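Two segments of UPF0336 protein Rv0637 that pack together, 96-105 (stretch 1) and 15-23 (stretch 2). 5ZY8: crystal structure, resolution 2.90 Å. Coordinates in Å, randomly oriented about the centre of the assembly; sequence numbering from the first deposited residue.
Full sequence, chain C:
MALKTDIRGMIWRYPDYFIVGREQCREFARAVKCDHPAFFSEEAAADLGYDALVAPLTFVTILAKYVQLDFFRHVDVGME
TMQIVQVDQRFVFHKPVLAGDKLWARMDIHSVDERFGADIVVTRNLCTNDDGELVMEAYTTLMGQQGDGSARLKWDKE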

# COMPACT_ATOMS: atom_id res chain seq x y z
N PRO C 96 -7.74 8.32 19.72
CA PRO C 96 -8.00 7.66 18.44
C PRO C 96 -7.08 8.25 17.39
O PRO C 96 -6.84 9.47 17.36
CB PRO C 96 -9.47 7.98 18.16
CG PRO C 96 -9.70 9.27 18.86
CD PRO C 96 -8.83 9.25 20.09
N VAL C 97 -6.56 7.39 16.52
CA VAL C 97 -5.66 7.79 15.45
C VAL C 97 -6.46 7.88 14.16
O VAL C 97 -7.04 6.88 13.70
CB VAL C 97 -4.45 6.85 15.33
CG1 VAL C 97 -4.88 5.40 15.33
CG2 VAL C 97 -3.65 7.17 14.09
N LEU C 98 -6.51 9.08 13.58
CA LEU C 98 -7.36 9.35 12.43
C LEU C 98 -6.54 9.66 11.19
O LEU C 98 -5.35 9.99 11.25
CB LEU C 98 -8.29 10.53 12.68
CG LEU C 98 -8.99 10.68 14.02
CD1 LEU C 98 -9.80 11.97 14.00
CD2 LEU C 98 -9.88 9.47 14.30
N ALA C 99 -7.22 9.56 10.05
CA ALA C 99 -6.62 9.96 8.80
C ALA C 99 -6.28 11.44 8.87
O ALA C 99 -7.06 12.25 9.40
CB ALA C 99 -7.56 9.67 7.63
N GLY C 100 -5.10 11.80 8.36
CA GLY C 100 -4.61 13.14 8.48
C GLY C 100 -3.73 13.39 9.69
O GLY C 100 -3.07 14.43 9.74
N ASP C 101 -3.69 12.47 10.65
CA ASP C 101 -2.87 12.70 11.84
C ASP C 101 -1.39 12.65 11.50
O ASP C 101 -0.93 11.80 10.74
CB ASP C 101 -3.17 11.66 12.93
CG ASP C 101 -4.50 11.90 13.61
OD1 ASP C 101 -4.90 11.06 14.46
OD2 ASP C 101 -5.13 12.94 13.32
N LYS C 102 -0.64 13.57 12.10
CA LYS C 102 0.82 13.60 12.01
C LYS C 102 1.40 12.99 13.28
O LYS C 102 1.10 13.45 14.39
CB LYS C 102 1.30 15.04 11.81
CG LYS C 102 2.74 15.21 11.39
CD LYS C 102 3.15 16.67 11.51
CE LYS C 102 4.39 16.97 10.69
NZ LYS C 102 4.73 18.41 10.66
N LEU C 103 2.22 11.96 13.13
CA LEU C 103 2.70 11.18 14.26
C LEU C 103 4.22 11.18 14.31
O LEU C 103 4.88 11.07 13.28
CB LEU C 103 2.19 9.73 14.16
CG LEU C 103 0.68 9.52 14.15
CD1 LEU C 103 0.35 8.05 14.23
CD2 LEU C 103 0.05 10.28 15.30
N TRP C 104 4.76 11.28 15.52
CA TRP C 104 6.19 11.16 15.76
C TRP C 104 6.44 9.89 16.56
O TRP C 104 5.80 9.66 17.59
CB TRP C 104 6.76 12.37 16.51
CG TRP C 104 6.63 13.65 15.76
CD1 TRP C 104 5.58 14.53 15.80
CD2 TRP C 104 7.58 14.21 14.84
NE1 TRP C 104 5.82 15.60 14.96
CE2 TRP C 104 7.04 15.43 14.36
CE3 TRP C 104 8.83 13.79 14.37
CZ2 TRP C 104 7.71 16.23 13.44
CZ3 TRP C 104 9.50 14.60 13.46
CH2 TRP C 104 8.94 15.80 13.00
N ALA C 105 7.39 9.09 16.10
CA ALA C 105 7.64 7.78 16.65
C ALA C 105 8.92 7.79 17.47
O ALA C 105 9.88 8.51 17.18
CB ALA C 105 7.73 6.73 15.54
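Stretch 2 15-23: PDYFIVGRE

Stretch 2 runs antiparallel to stretch 1: the axes of strands 17-19 and 102-105 approach to 4.6 Å, with N-to-C directions 144° apart. Leu103 pairs with Phe18 through two hydrogen bonds, Leu103 N to Phe18 O and Phe18 N to Leu103 O, both 2.9 Å. The ladder outlasts the strands, since Val20 N donates to Asp101 O (2.9 Å, 173°) and Gly100 N to Val20 O (2.7 Å, 168°). Gly100 belongs to a type II turn, Leu98 to Asp101, and its phi/psi of 92/-13 would jam a CB against the preceding carbonyl. Asp101, chi1 m, braces this turn from within: its OD1 accepts from Leu98 N at 2.7 Å.

Lys102, Trp104, Tyr17 and Ile19 share one sheet face. Tyr17 takes chi1 p (58°), with its CB 3.7 Å from the centroid of the six-membered ring of Trp104 (chi1 m, chi2 90°) and its ring edge toward that ring's face, planes at 66°. The all-t chain of Lys102 extends over the Tyr17 ring, CE 3.4 Å and NZ 4.2 Å from its centroid, giving CH-pi and cation-pi contacts. Ile19 (m, m) brings CD1 to 3.8 Å from Lys102 CG.

Val20, chi1 t, points toward stretch 1; its CG2 lies 3.8 Å from both Val97 CG2 and Leu103 CD1. Beyond it, at the start of the helix, Arg22 CA meets Ala99 CB at 3.9 Å.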

# COMPACT_ATOMS: atom_id res chain seq x y z
N PRO C 15 13.71 10.00 13.01
CA PRO C 15 14.00 11.37 12.56
C PRO C 15 12.96 11.96 11.60
O PRO C 15 13.15 13.09 11.13
CB PRO C 15 15.36 11.22 11.87
CG PRO C 15 15.37 9.80 11.39
CD PRO C 15 14.60 9.00 12.40
N ASP C 16 11.90 11.23 11.28
CA ASP C 16 10.87 11.68 10.36
C ASP C 16 9.51 11.57 11.03
O ASP C 16 9.31 10.80 11.97
CB ASP C 16 10.90 10.84 9.07
CG ASP C 16 10.16 11.49 7.92
OD1 ASP C 16 9.68 12.64 8.06
OD2 ASP C 16 10.06 10.82 6.87
N TYR C 17 8.57 12.37 10.55
CA TYR C 17 7.18 12.21 10.95
C TYR C 17 6.45 11.28 9.97
O TYR C 17 6.94 10.93 8.90
CB TYR C 17 6.49 13.56 11.05
CG TYR C 17 6.49 14.39 9.79
CD1 TYR C 17 5.52 14.20 8.81
CD2 TYR C 17 7.44 15.38 9.59
CE1 TYR C 17 5.50 14.96 7.67
CE2 TYR C 17 7.43 16.15 8.45
CZ TYR C 17 6.46 15.94 7.49
OH TYR C 17 6.45 16.71 6.35
N PHE C 18 5.25 10.87 10.37
CA PHE C 18 4.44 9.92 9.62
C PHE C 18 3.03 10.49 9.50
O PHE C 18 2.41 10.81 10.52
CB PHE C 18 4.44 8.55 10.32
CG PHE C 18 3.56 7.52 9.68
CD1 PHE C 18 2.20 7.46 9.97
CD2 PHE C 18 4.09 6.56 8.84
CE1 PHE C 18 1.38 6.49 9.39
CE2 PHE C 18 3.29 5.58 8.26
CZ PHE C 18 1.94 5.55 8.54
N ILE C 19 2.54 10.63 8.28
CA ILE C 19 1.17 11.09 8.05
C ILE C 19 0.28 9.87 7.88
O ILE C 19 0.54 9.01 7.02
CB ILE C 19 1.06 12.00 6.82
CG1 ILE C 19 1.91 13.26 6.98
CG2 ILE C 19 -0.40 12.39 6.63
CD1 ILE C 19 1.33 14.25 7.94
N VAL C 20 -0.77 9.78 8.68
CA VAL C 20 -1.73 8.69 8.53
C VAL C 20 -2.60 9.02 7.33
O VAL C 20 -3.47 9.90 7.40
CB VAL C 20 -2.57 8.51 9.81
CG1 VAL C 20 -3.52 7.36 9.63
CG2 VAL C 20 -1.65 8.27 11.00
N GLY C 21 -2.38 8.30 6.22
CA GLY C 21 -2.94 8.67 4.93
C GLY C 21 -4.31 8.07 4.71
O GLY C 21 -4.53 6.88 4.94
N ARG C 22 -5.24 8.91 4.22
CA ARG C 22 -6.64 8.50 4.04
C ARG C 22 -6.77 7.27 3.15
O ARG C 22 -7.22 6.21 3.60
CB ARG C 22 -7.46 9.67 3.47
CG ARG C 22 -8.94 9.37 3.23
CD ARG C 22 -9.62 10.59 2.61
NE ARG C 22 -11.04 10.41 2.32
CZ ARG C 22 -11.57 10.42 1.09
NH1 ARG C 22 -10.80 10.60 0.03
NH2 ARG C 22 -12.88 10.27 0.92
N GLU C 23 -6.37 7.39 1.87
CA GLU C 23 -6.58 6.27 0.94
C GLU C 23 -5.83 5.04 1.40
O GLU C 23 -6.32 3.91 1.24
CB GLU C 23 -6.12 6.62 -0.48
CG GLU C 23 -6.53 7.98 -1.08
CD GLU C 23 -8.04 8.23 -1.04
OE1 GLU C 23 -8.42 9.43 -0.92
OE2 GLU C 23 -8.83 7.27 -1.17